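Local structure of N-alpha-acetyltransferase 35, NatC auxiliary subunit (Saccharomyces cerevisiae, 6YGA) at residues M442-M447 and H477-F482; F469-Y474 and K590-I595; L542-I547 and E673-L678; T548-L553 and E634-N639. The protein serves as the auxiliary subunit of the yeast NatC complex, which acetylates the N-terminus of the L-A virus Gag protein, and supports propagation of L-A and M viruses. All blocks are in the same frame, centred on the assembly; numbering follows the deposited sequence.

All four contacts lie within the TPR-like helical region: contact 1 joins consecutive helices, contact 2 a helix and a loop, contacts 3 and 4 non-consecutive helices. Contacts 1 and 2 share helix 465-506, contacts 3 and 4 share helix 511-564, and the centres within each pair are about 11 Å apart. Between the pairs the centres are about 16 to 21 Å apart, contacts 2 and 3 being the most distant. Along the chain, contacts 1 and 2 interleave, whereas contact 4 is nested inside the span that contact 3 closes. Consecutive helices 465-506 and 511-564 pack together through Leu-479 on Ile-545 and Val-472 on Cys-552, so the two pairs form one continuous body.

Contact 1. Residues M442-M447 and H477-F482; sequences MKLSSM and HHLETF
Leu-444 reaches across to Leu-479 with one methyl, CD2, which settles on the backbone of the opposing helix as much as on its side chain. CD2 lies 3.6 Å from Leu-479 N and 3.8 Å from Leu-479 CB. It also skirts the preceding residue, with Leu-444 CD2 4.2 Å from His-478 CB. The two leucines slide past each other in opposite directions instead of meeting at their ends. For Leu-444 this follows from a first torsion of -170°, which sets CG opposite the backbone N and carries the branch out to the other helix. Leu-479, passing the other way, brings its CD2 to 3.8 Å from Ser-445 OG. That hydroxyl is satisfied within its own helix, by a hydrogen bond to Phe-441 O, so it can face a methyl without losing its polar partner. The His-478 ring leads away from the contact and packs edge-to-face with Tyr-474. Farther out, Leu-475 and Pro-598 flank Leu-444, while Phe-441 and Ile-448 enclose Leu-479. The contact joins two consecutive helices, 433-456 and 465-506, as an antiparallel pair whose local axes approach to 10.3 Å at 151°. Another side of segment 442-447 rests on helix 406-429, where Ser-446 packs on Phe-413 and Leu-417 and Lys-443 forms a salt bridge with Asp-421.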
# COMPACT_ATOMS: atom_id res chain seq x y z
N MSE B 442 -0.13 -10.52 23.26
CA MSE B 442 -0.01 -9.65 22.10
C MSE B 442 0.62 -10.36 20.91
O MSE B 442 0.18 -10.19 19.78
CB MSE B 442 0.80 -8.40 22.46
CG MSE B 442 0.12 -7.52 23.48
SE MSE B 442 -1.48 -6.67 22.76
CE MSE B 442 -0.61 -5.52 21.45
N LYS B 443 1.66 -11.16 21.17
CA LYS B 443 2.31 -11.89 20.09
C LYS B 443 1.35 -12.89 19.45
O LYS B 443 1.22 -12.93 18.22
CB LYS B 443 3.56 -12.60 20.61
CG LYS B 443 4.37 -13.27 19.51
CD LYS B 443 5.48 -14.11 20.08
CE LYS B 443 4.94 -15.35 20.77
NZ LYS B 443 6.02 -16.15 21.39
N LEU B 444 0.67 -13.69 20.27
CA LEU B 444 -0.20 -14.73 19.73
C LEU B 444 -1.43 -14.14 19.05
O LEU B 444 -1.89 -14.66 18.02
CB LEU B 444 -0.60 -15.70 20.85
CG LEU B 444 -1.30 -16.98 20.42
CD1 LEU B 444 -0.61 -17.59 19.21
CD2 LEU B 444 -1.35 -17.97 21.57
N SER B 445 -1.98 -13.05 19.60
CA SER B 445 -3.06 -12.33 18.93
C SER B 445 -2.58 -11.76 17.60
O SER B 445 -3.34 -11.73 16.62
CB SER B 445 -3.59 -11.21 19.82
OG SER B 445 -4.28 -11.73 20.94
N SER B 446 -1.34 -11.27 17.55
CA SER B 446 -0.81 -10.74 16.30
C SER B 446 -0.58 -11.86 15.29
O SER B 446 -0.80 -11.66 14.09
CB SER B 446 0.47 -9.96 16.56
OG SER B 446 0.22 -8.78 17.30
N MSE B 447 -0.13 -13.02 15.75
CA MSE B 447 0.07 -14.17 14.86
C MSE B 447 -1.24 -14.57 14.20
O MSE B 447 -1.29 -14.87 13.00
CB MSE B 447 0.65 -15.36 15.63
CG MSE B 447 2.06 -15.15 16.17
SE MSE B 447 2.62 -16.59 17.37
CE MSE B 447 2.90 -18.02 16.08
N HIS B 477 -6.52 -22.27 19.75
CA HIS B 477 -6.64 -23.20 20.86
C HIS B 477 -5.63 -22.88 21.95
O HIS B 477 -5.95 -22.91 23.14
CB HIS B 477 -6.46 -24.64 20.36
CG HIS B 477 -6.61 -25.68 21.43
ND1 HIS B 477 -5.54 -26.17 22.14
CD2 HIS B 477 -7.70 -26.33 21.90
CE1 HIS B 477 -5.96 -27.08 23.01
NE2 HIS B 477 -7.27 -27.19 22.88
N HIS B 478 -4.40 -22.53 21.56
CA HIS B 478 -3.39 -22.15 22.54
C HIS B 478 -3.73 -20.82 23.20
O HIS B 478 -3.48 -20.63 24.40
CB HIS B 478 -2.01 -22.08 21.89
CG HIS B 478 -1.37 -23.42 21.71
ND1 HIS B 478 -0.43 -23.92 22.59
CD2 HIS B 478 -1.52 -24.36 20.75
CE1 HIS B 478 -0.04 -25.11 22.18
NE2 HIS B 478 -0.69 -25.40 21.06
N LEU B 479 -4.30 -19.88 22.44
CA LEU B 479 -4.70 -18.60 23.03
C LEU B 479 -5.84 -18.78 24.02
O LEU B 479 -5.87 -18.15 25.08
CB LEU B 479 -5.07 -17.60 21.94
CG LEU B 479 -5.47 -16.21 22.44
CD1 LEU B 479 -4.43 -15.67 23.41
CD2 LEU B 479 -5.66 -15.26 21.27
N GLU B 480 -6.80 -19.66 23.69
CA GLU B 480 -7.91 -19.89 24.61
C GLU B 480 -7.44 -20.56 25.89
O GLU B 480 -7.88 -20.21 26.99
CB GLU B 480 -9.00 -20.72 23.93
CG GLU B 480 -10.30 -20.82 24.72
CD GLU B 480 -10.82 -22.24 24.81
OE1 GLU B 480 -10.13 -23.15 24.31
OE2 GLU B 480 -11.91 -22.44 25.39
N THR B 481 -6.52 -21.53 25.77
CA THR B 481 -5.95 -22.18 26.95
C THR B 481 -5.21 -21.17 27.82
O THR B 481 -5.37 -21.17 29.05
CB THR B 481 -5.01 -23.31 26.53
OG1 THR B 481 -5.75 -24.32 25.82
CG2 THR B 481 -4.35 -23.93 27.75
N PHE B 482 -4.41 -20.31 27.20
CA PHE B 482 -3.72 -19.26 27.95
C PHE B 482 -4.70 -18.32 28.62
O PHE B 482 -4.53 -17.97 29.80
CB PHE B 482 -2.78 -18.50 27.00
CG PHE B 482 -2.25 -17.21 27.56
CD1 PHE B 482 -1.18 -17.21 28.45
CD2 PHE B 482 -2.81 -16.00 27.19
CE1 PHE B 482 -0.69 -16.02 28.96
CE2 PHE B 482 -2.32 -14.81 27.69
CZ PHE B 482 -1.26 -14.82 28.58

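Contact 2. Residues F469-Y474 and K590-I595; sequences FWYVYY and KPFNSI
The Tyr-471 ring points its edge at the face of Phe-592, forming a tilted edge-to-face pair with centroids 4.8 Å apart and planes at 54°. The atom that makes the approach is Tyr-471 CE2, which stands 3.6 Å above the plane of the Phe-592 ring, over its centre, and so lies almost equally far from all six ring carbons. Beyond it the phenol continues past the rim, and Tyr-471 OH comes within 3.3 Å of Phe-592 CB. An extended first torsion (179°), with CG opposite the backbone N, carries the tyrosine ring straight out from its helix. Phe-592 is presented by a compact piece of backbone, a 3-10 turn over 590-592 closed by Asn-593 N bonding to Lys-590 O at 3.1 Å and running into a type I beta turn that starts at Phe-592 itself. Phe-589 adds a second edge-to-face partner to Tyr-471, while Met-447 and Ser-451 of helix 433-456 bring that helix up to the pair. Both rings are buried. The arrangement is an aromatic cluster that seats the connection between helices 581-588 and 603-613 against helix 465-506, inside the TPR-like helical array.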
# COMPACT_ATOMS: atom_id res chain seq x y z
N PHE B 469 -6.25 -22.20 7.89
CA PHE B 469 -7.37 -22.24 8.82
C PHE B 469 -7.10 -23.20 9.98
O PHE B 469 -7.46 -22.91 11.12
CB PHE B 469 -8.66 -22.62 8.09
CG PHE B 469 -9.34 -21.45 7.44
CD1 PHE B 469 -9.53 -20.26 8.13
CD2 PHE B 469 -9.79 -21.53 6.13
CE1 PHE B 469 -10.16 -19.19 7.54
CE2 PHE B 469 -10.42 -20.47 5.54
CZ PHE B 469 -10.60 -19.29 6.23
N TRP B 470 -6.44 -24.33 9.71
CA TRP B 470 -6.14 -25.23 10.81
C TRP B 470 -5.02 -24.68 11.68
O TRP B 470 -5.02 -24.88 12.90
CB TRP B 470 -5.77 -26.62 10.29
CG TRP B 470 -5.45 -27.55 11.41
CD1 TRP B 470 -6.35 -28.24 12.18
CD2 TRP B 470 -4.15 -27.88 11.92
NE1 TRP B 470 -5.69 -28.98 13.13
CE2 TRP B 470 -4.34 -28.78 12.99
CE3 TRP B 470 -2.85 -27.50 11.58
CZ2 TRP B 470 -3.27 -29.30 13.72
CZ3 TRP B 470 -1.80 -28.02 12.30
CH2 TRP B 470 -2.01 -28.91 13.36
N TYR B 471 -4.06 -23.98 11.07
CA TYR B 471 -3.00 -23.37 11.87
C TYR B 471 -3.57 -22.29 12.79
O TYR B 471 -3.14 -22.16 13.94
CB TYR B 471 -1.92 -22.79 10.96
CG TYR B 471 -0.80 -22.11 11.70
CD1 TYR B 471 0.02 -22.81 12.57
CD2 TYR B 471 -0.56 -20.75 11.54
CE1 TYR B 471 1.04 -22.19 13.26
CE2 TYR B 471 0.46 -20.12 12.22
CZ TYR B 471 1.26 -20.84 13.07
OH TYR B 471 2.28 -20.21 13.75
N VAL B 472 -4.55 -21.53 12.30
CA VAL B 472 -5.15 -20.49 13.14
C VAL B 472 -6.03 -21.12 14.22
O VAL B 472 -6.07 -20.64 15.35
CB VAL B 472 -5.93 -19.48 12.27
CG1 VAL B 472 -6.64 -18.46 13.15
CG2 VAL B 472 -4.97 -18.79 11.33
N TYR B 473 -6.73 -22.20 13.88
CA TYR B 473 -7.41 -22.99 14.90
C TYR B 473 -6.42 -23.47 15.96
O TYR B 473 -6.67 -23.33 17.16
CB TYR B 473 -8.12 -24.18 14.25
CG TYR B 473 -8.67 -25.18 15.23
CD1 TYR B 473 -9.89 -24.97 15.85
CD2 TYR B 473 -7.97 -26.34 15.53
CE1 TYR B 473 -10.40 -25.89 16.75
CE2 TYR B 473 -8.47 -27.26 16.42
CZ TYR B 473 -9.68 -27.03 17.03
OH TYR B 473 -10.19 -27.95 17.93
N TYR B 474 -5.29 -24.01 15.52
CA TYR B 474 -4.24 -24.43 16.44
C TYR B 474 -3.76 -23.26 17.30
O TYR B 474 -3.62 -23.39 18.52
CB TYR B 474 -3.09 -25.04 15.63
CG TYR B 474 -1.78 -25.21 16.37
CD1 TYR B 474 -1.55 -26.32 17.17
CD2 TYR B 474 -0.77 -24.27 16.24
CE1 TYR B 474 -0.35 -26.48 17.84
CE2 TYR B 474 0.43 -24.41 16.90
CZ TYR B 474 0.64 -25.52 17.70
OH TYR B 474 1.84 -25.67 18.36
N LYS B 590 7.02 -19.71 6.68
CA LYS B 590 8.28 -19.07 7.06
C LYS B 590 8.12 -17.96 8.11
O LYS B 590 8.98 -17.89 9.01
CB LYS B 590 8.97 -18.53 5.80
CG LYS B 590 10.35 -17.91 6.02
CD LYS B 590 10.95 -17.50 4.68
CE LYS B 590 12.38 -17.00 4.82
NZ LYS B 590 12.45 -15.70 5.56
N PRO B 591 7.10 -17.09 8.07
CA PRO B 591 7.01 -16.05 9.11
C PRO B 591 6.91 -16.59 10.53
O PRO B 591 7.27 -15.88 11.48
CB PRO B 591 5.75 -15.27 8.73
CG PRO B 591 5.62 -15.47 7.28
CD PRO B 591 6.10 -16.87 7.01
N PHE B 592 6.41 -17.81 10.72
CA PHE B 592 6.23 -18.37 12.05
C PHE B 592 7.35 -19.33 12.42
O PHE B 592 7.26 -19.99 13.46
CB PHE B 592 4.88 -19.07 12.16
CG PHE B 592 3.77 -18.36 11.42
CD1 PHE B 592 3.09 -17.30 12.00
CD2 PHE B 592 3.40 -18.76 10.14
CE1 PHE B 592 2.06 -16.65 11.32
CE2 PHE B 592 2.37 -18.12 9.46
CZ PHE B 592 1.71 -17.06 10.05
N ASN B 593 8.40 -19.42 11.61
CA ASN B 593 9.37 -20.50 11.76
C ASN B 593 10.28 -20.28 12.97
O ASN B 593 10.72 -21.25 13.59
CB ASN B 593 10.19 -20.64 10.48
CG ASN B 593 10.99 -21.91 10.45
OD1 ASN B 593 10.61 -22.92 11.06
ND2 ASN B 593 12.11 -21.88 9.74
N SER B 594 10.56 -19.03 13.31
CA SER B 594 11.48 -18.71 14.39
C SER B 594 10.79 -18.51 15.73
O SER B 594 11.47 -18.19 16.72
CB SER B 594 12.29 -17.47 14.03
OG SER B 594 13.04 -17.69 12.85
N ILE B 595 9.48 -18.68 15.81
CA ILE B 595 8.74 -18.49 17.05
C ILE B 595 8.72 -19.81 17.81
O ILE B 595 8.30 -20.84 17.28
CB ILE B 595 7.31 -17.98 16.77
CG1 ILE B 595 7.37 -16.59 16.14
CG2 ILE B 595 6.50 -17.96 18.06
CD1 ILE B 595 6.02 -16.00 15.78

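Contact 3. Residues L542-I547 and E673-L678; sequences LKEINI and EYYCKL. With EDO (1,2-ethanediol), chain C; EDO (1,2-ethanediol), chain D.
Glu-544 OE2 is gripped by three hydroxyls where helix 511-564 faces helix 668-701. Two belong to 1,2-ethanediol molecules, probably from the crystallisation liquor, whose O2 atoms donate to Glu-544 OE2 at 2.7 Å (chain C) and 2.5 Å (chain D). The third is Tyr-675 OH, 2.9 Å from Glu-544 OE2 in a weak bond; this hydroxyl is also hydrogen-bonded to Tyr-540 OH, so its proton may serve either partner. With CG set opposite the backbone N (chi1 178°) and the chain extended beyond it, the carboxylate reaches out to meet the tyrosine hydroxyl, which covers the larger part of the distance between the helices. Such a gathering of donors would probably stabilise its negative charge. Within the second helix, Tyr-674 CD2 stands over the centre of the Tyr-675 ring. Tyr-674 OH comes 2.9 Å from O2 of the chain C diol, and the chain D diol also bonds to Lys-331.

One turn farther along, the interface becomes apolar. Ile-547 CG2 and Leu-678 CD2 touch at 4.0 Å, and the carbons of the chain C diol lie against them, its C2 3.6 Å from Leu-678 CD2. Ile-644 and Ile-647 of helix 619-653 pack on both Ile-547 and Tyr-675, tying a third helix to the site. Altogether this is a buried interface between helices of the TPR-like array, where apolar contacts adjoin a polar site occupied by two diols.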
# COMPACT_ATOMS: atom_id res chain seq x y z
N LEU B 542 -12.34 -14.53 25.81
CA LEU B 542 -12.60 -15.95 25.67
C LEU B 542 -13.75 -16.20 24.69
O LEU B 542 -13.69 -17.13 23.88
CB LEU B 542 -12.91 -16.58 27.03
CG LEU B 542 -11.68 -16.88 27.89
CD1 LEU B 542 -12.09 -17.19 29.32
CD2 LEU B 542 -10.90 -18.03 27.30
N LYS B 543 -14.79 -15.37 24.75
CA LYS B 543 -15.90 -15.52 23.81
C LYS B 543 -15.46 -15.19 22.39
O LYS B 543 -15.89 -15.85 21.43
CB LYS B 543 -17.07 -14.63 24.22
CG LYS B 543 -18.16 -15.37 24.97
CD LYS B 543 -19.52 -14.71 24.78
CE LYS B 543 -20.63 -15.61 25.29
NZ LYS B 543 -20.63 -16.93 24.59
N GLU B 544 -14.62 -14.17 22.22
CA GLU B 544 -14.17 -13.81 20.88
C GLU B 544 -13.24 -14.88 20.30
O GLU B 544 -13.36 -15.24 19.13
CB GLU B 544 -13.48 -12.45 20.88
CG GLU B 544 -12.94 -12.07 19.51
CD GLU B 544 -12.54 -10.62 19.41
OE1 GLU B 544 -11.67 -10.18 20.19
OE2 GLU B 544 -13.11 -9.90 18.55
N ILE B 545 -12.32 -15.39 21.11
CA ILE B 545 -11.37 -16.38 20.59
C ILE B 545 -12.07 -17.70 20.31
O ILE B 545 -11.67 -18.44 19.40
CB ILE B 545 -10.18 -16.55 21.56
CG1 ILE B 545 -9.06 -17.33 20.88
CG2 ILE B 545 -10.60 -17.26 22.83
CD1 ILE B 545 -8.58 -16.69 19.58
N ASN B 546 -13.12 -18.03 21.07
CA ASN B 546 -13.88 -19.24 20.77
C ASN B 546 -14.67 -19.10 19.48
O ASN B 546 -14.89 -20.09 18.77
CB ASN B 546 -14.81 -19.58 21.94
CG ASN B 546 -14.13 -20.44 22.98
OD1 ASN B 546 -13.85 -21.62 22.74
ND2 ASN B 546 -13.87 -19.87 24.15
N ILE B 547 -15.10 -17.88 19.14
CA ILE B 547 -15.73 -17.65 17.85
C ILE B 547 -14.73 -17.86 16.73
O ILE B 547 -15.01 -18.54 15.74
CB ILE B 547 -16.36 -16.24 17.79
CG1 ILE B 547 -17.57 -16.17 18.72
CG2 ILE B 547 -16.76 -15.88 16.37
CD1 ILE B 547 -18.13 -14.78 18.86
N GLU B 673 -21.21 -3.21 13.64
CA GLU B 673 -21.20 -3.48 12.21
C GLU B 673 -20.28 -4.64 11.88
O GLU B 673 -20.58 -5.46 11.01
CB GLU B 673 -20.78 -2.21 11.45
CG GLU B 673 -20.69 -2.37 9.95
CD GLU B 673 -20.25 -1.08 9.26
OE1 GLU B 673 -20.30 -0.01 9.90
OE2 GLU B 673 -19.85 -1.15 8.08
N TYR B 674 -19.15 -4.74 12.58
CA TYR B 674 -18.23 -5.85 12.37
C TYR B 674 -18.88 -7.19 12.72
O TYR B 674 -18.88 -8.12 11.92
CB TYR B 674 -16.96 -5.64 13.20
CG TYR B 674 -16.12 -6.89 13.35
CD1 TYR B 674 -15.36 -7.36 12.28
CD2 TYR B 674 -16.08 -7.59 14.54
CE1 TYR B 674 -14.59 -8.49 12.41
CE2 TYR B 674 -15.31 -8.73 14.67
CZ TYR B 674 -14.56 -9.17 13.60
OH TYR B 674 -13.79 -10.30 13.72
N TYR B 675 -19.45 -7.30 13.93
CA TYR B 675 -20.04 -8.56 14.34
C TYR B 675 -21.27 -8.90 13.50
O TYR B 675 -21.56 -10.08 13.28
CB TYR B 675 -20.39 -8.53 15.83
CG TYR B 675 -19.19 -8.74 16.71
CD1 TYR B 675 -18.64 -10.00 16.89
CD2 TYR B 675 -18.58 -7.66 17.35
CE1 TYR B 675 -17.53 -10.19 17.69
CE2 TYR B 675 -17.47 -7.84 18.15
CZ TYR B 675 -16.95 -9.11 18.32
OH TYR B 675 -15.84 -9.28 19.12
N CYS B 676 -21.99 -7.88 13.03
CA CYS B 676 -23.07 -8.13 12.07
C CYS B 676 -22.52 -8.78 10.81
O CYS B 676 -23.09 -9.75 10.30
CB CYS B 676 -23.79 -6.82 11.75
SG CYS B 676 -25.13 -7.02 10.57
N LYS B 677 -21.41 -8.25 10.28
CA LYS B 677 -20.78 -8.86 9.12
C LYS B 677 -20.26 -10.25 9.44
O LYS B 677 -20.32 -11.16 8.60
CB LYS B 677 -19.65 -7.97 8.61
CG LYS B 677 -20.11 -6.65 8.03
CD LYS B 677 -18.95 -5.83 7.49
CE LYS B 677 -19.45 -4.66 6.67
NZ LYS B 677 -18.34 -3.79 6.20
N LEU B 678 -19.76 -10.45 10.66
CA LEU B 678 -19.29 -11.77 11.04
C LEU B 678 -20.45 -12.76 11.11
O LEU B 678 -20.31 -13.92 10.72
CB LEU B 678 -18.54 -11.70 12.38
CG LEU B 678 -17.65 -12.89 12.73
CD1 LEU B 678 -16.59 -13.11 11.65
CD2 LEU B 678 -17.00 -12.63 14.07
C1 EDO C . -13.97 -13.53 15.98
O1 EDO C . -12.98 -13.69 14.94
C2 EDO C . -14.22 -12.06 16.26
O2 EDO C . -12.98 -11.35 16.32
C1 EDO D . -11.38 -6.67 15.57
O1 EDO D . -10.62 -6.85 14.37
C2 EDO D . -11.49 -7.99 16.31
O2 EDO D . -12.15 -7.80 17.57

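Contact 4. Residues T548-L553 and E634-N639; sequences TKSLCL and ETEVRN. With EDO (1,2-ethanediol), chain E; EDO (1,2-ethanediol), chain Y; EDO (1,2-ethanediol), chain C.
A polar bridge at the surface of the TPR-like helical array links helix 511-564 to helix 619-653, which runs roughly antiparallel beside it. Ser-550 and Glu-636 carry it, at the point where the segments come nearest, with their CA atoms 6.9 Å apart. Ser-550 OG lies 2.6 Å from Glu-636 OE2 in a short hydrogen bond, although the single hydroxyl proton could instead go to Asn-546 O, one turn back in the same helix. The serine torsion of -66° puts OG beside its own backbone N, within reach of that carbonyl as well as the glutamate. Glu-636 bends at its second torsion (67°), which brings the carboxylate round to the serine and leaves its CG 3.8 Å from Ser-550 CB. Val-640 packs on Ser-550 and also on Leu-551, whose side chain reaches Leu-678 of helix 668-701. Two 1,2-ethanediol molecules, probably from the crystallisation liquor, extend the polar chain at its two ends. The chain E diol donates through O1 to Ser-550 OG at 2.7 Å. The chain Y diol, which also bonds to Ser-643, donates through its O2 to Glu-636 OE2 at 3.0 Å.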
# COMPACT_ATOMS: atom_id res chain seq x y z
N THR B 548 -13.53 -17.30 16.88
CA THR B 548 -12.46 -17.51 15.90
C THR B 548 -12.13 -18.99 15.78
O THR B 548 -12.00 -19.52 14.67
CB THR B 548 -11.21 -16.72 16.30
OG1 THR B 548 -11.48 -15.32 16.21
CG2 THR B 548 -10.05 -17.07 15.38
N LYS B 549 -12.00 -19.68 16.92
CA LYS B 549 -11.66 -21.09 16.91
C LYS B 549 -12.73 -21.91 16.18
O LYS B 549 -12.41 -22.77 15.36
CB LYS B 549 -11.48 -21.59 18.34
CG LYS B 549 -10.49 -22.72 18.50
CD LYS B 549 -10.42 -23.19 19.95
CE LYS B 549 -11.73 -23.86 20.36
NZ LYS B 549 -11.70 -24.36 21.76
N SER B 550 -14.00 -21.63 16.47
CA SER B 550 -15.08 -22.37 15.83
C SER B 550 -15.11 -22.12 14.32
O SER B 550 -15.31 -23.06 13.54
CB SER B 550 -16.42 -21.99 16.46
OG SER B 550 -16.50 -22.42 17.80
N LEU B 551 -14.92 -20.87 13.89
CA LEU B 551 -15.01 -20.56 12.47
C LEU B 551 -13.90 -21.24 11.68
O LEU B 551 -14.15 -21.78 10.60
CB LEU B 551 -14.97 -19.04 12.26
CG LEU B 551 -16.23 -18.30 12.69
CD1 LEU B 551 -16.06 -16.80 12.49
CD2 LEU B 551 -17.44 -18.80 11.91
N CYS B 552 -12.67 -21.23 12.21
CA CYS B 552 -11.57 -21.95 11.56
C CYS B 552 -11.89 -23.44 11.44
O CYS B 552 -11.65 -24.04 10.39
CB CYS B 552 -10.28 -21.75 12.35
SG CYS B 552 -9.73 -20.04 12.45
N LEU B 553 -12.41 -24.04 12.51
CA LEU B 553 -12.76 -25.45 12.46
C LEU B 553 -13.83 -25.70 11.41
O LEU B 553 -13.75 -26.67 10.64
CB LEU B 553 -13.23 -25.92 13.84
CG LEU B 553 -13.35 -27.43 14.06
CD1 LEU B 553 -12.09 -28.13 13.59
CD2 LEU B 553 -13.61 -27.73 15.53
N GLU B 634 -23.46 -27.07 10.68
CA GLU B 634 -24.72 -26.38 10.95
C GLU B 634 -24.90 -26.09 12.43
O GLU B 634 -25.35 -25.00 12.81
CB GLU B 634 -25.90 -27.22 10.43
CG GLU B 634 -25.78 -27.62 8.96
CD GLU B 634 -26.98 -28.40 8.47
OE1 GLU B 634 -28.05 -28.28 9.09
OE2 GLU B 634 -26.85 -29.13 7.47
N THR B 635 -24.55 -27.05 13.29
CA THR B 635 -24.71 -26.85 14.73
C THR B 635 -23.77 -25.77 15.25
O THR B 635 -24.17 -24.90 16.03
CB THR B 635 -24.49 -28.16 15.47
OG1 THR B 635 -25.48 -29.11 15.06
CG2 THR B 635 -24.60 -27.96 16.98
N GLU B 636 -22.50 -25.81 14.81
CA GLU B 636 -21.52 -24.85 15.29
C GLU B 636 -21.79 -23.45 14.75
O GLU B 636 -21.52 -22.46 15.44
CB GLU B 636 -20.11 -25.31 14.92
CG GLU B 636 -19.00 -24.62 15.69
CD GLU B 636 -19.02 -24.97 17.17
OE1 GLU B 636 -19.69 -25.94 17.56
OE2 GLU B 636 -18.35 -24.26 17.95
N VAL B 637 -22.32 -23.34 13.53
CA VAL B 637 -22.67 -22.03 13.00
C VAL B 637 -23.72 -21.36 13.89
O VAL B 637 -23.60 -20.19 14.24
CB VAL B 637 -23.15 -22.14 11.54
CG1 VAL B 637 -23.98 -20.93 11.15
CG2 VAL B 637 -21.94 -22.26 10.61
N ARG B 638 -24.74 -22.12 14.30
CA ARG B 638 -25.77 -21.53 15.16
C ARG B 638 -25.21 -21.14 16.52
O ARG B 638 -25.59 -20.11 17.09
CB ARG B 638 -26.94 -22.49 15.31
CG ARG B 638 -27.62 -22.84 14.00
CD ARG B 638 -28.92 -23.58 14.24
NE ARG B 638 -29.56 -23.97 12.99
CZ ARG B 638 -29.47 -25.17 12.45
NH1 ARG B 638 -28.75 -26.12 13.04
NH2 ARG B 638 -30.09 -25.44 11.30
N ASN B 639 -24.29 -21.95 17.06
CA ASN B 639 -23.65 -21.58 18.32
C ASN B 639 -22.81 -20.32 18.16
O ASN B 639 -22.79 -19.47 19.06
CB ASN B 639 -22.80 -22.74 18.84
CG ASN B 639 -23.62 -23.94 19.26
OD1 ASN B 639 -24.80 -23.81 19.60
ND2 ASN B 639 -23.01 -25.11 19.24
C1 EDO E . -14.67 -25.37 18.81
O1 EDO E . -14.63 -23.95 19.00
C2 EDO E . -15.96 -25.92 19.42
O2 EDO E . -16.03 -27.33 19.22
C1 EDO Y . -18.11 -20.29 20.67
O1 EDO Y . -17.83 -18.89 20.70
C2 EDO Y . -19.02 -20.63 19.50
O2 EDO Y . -19.44 -21.99 19.63
C1 EDO C . -13.97 -13.53 15.98
O1 EDO C . -12.98 -13.69 14.94
C2 EDO C . -14.22 -12.06 16.26
O2 EDO C . -12.98 -11.35 16.32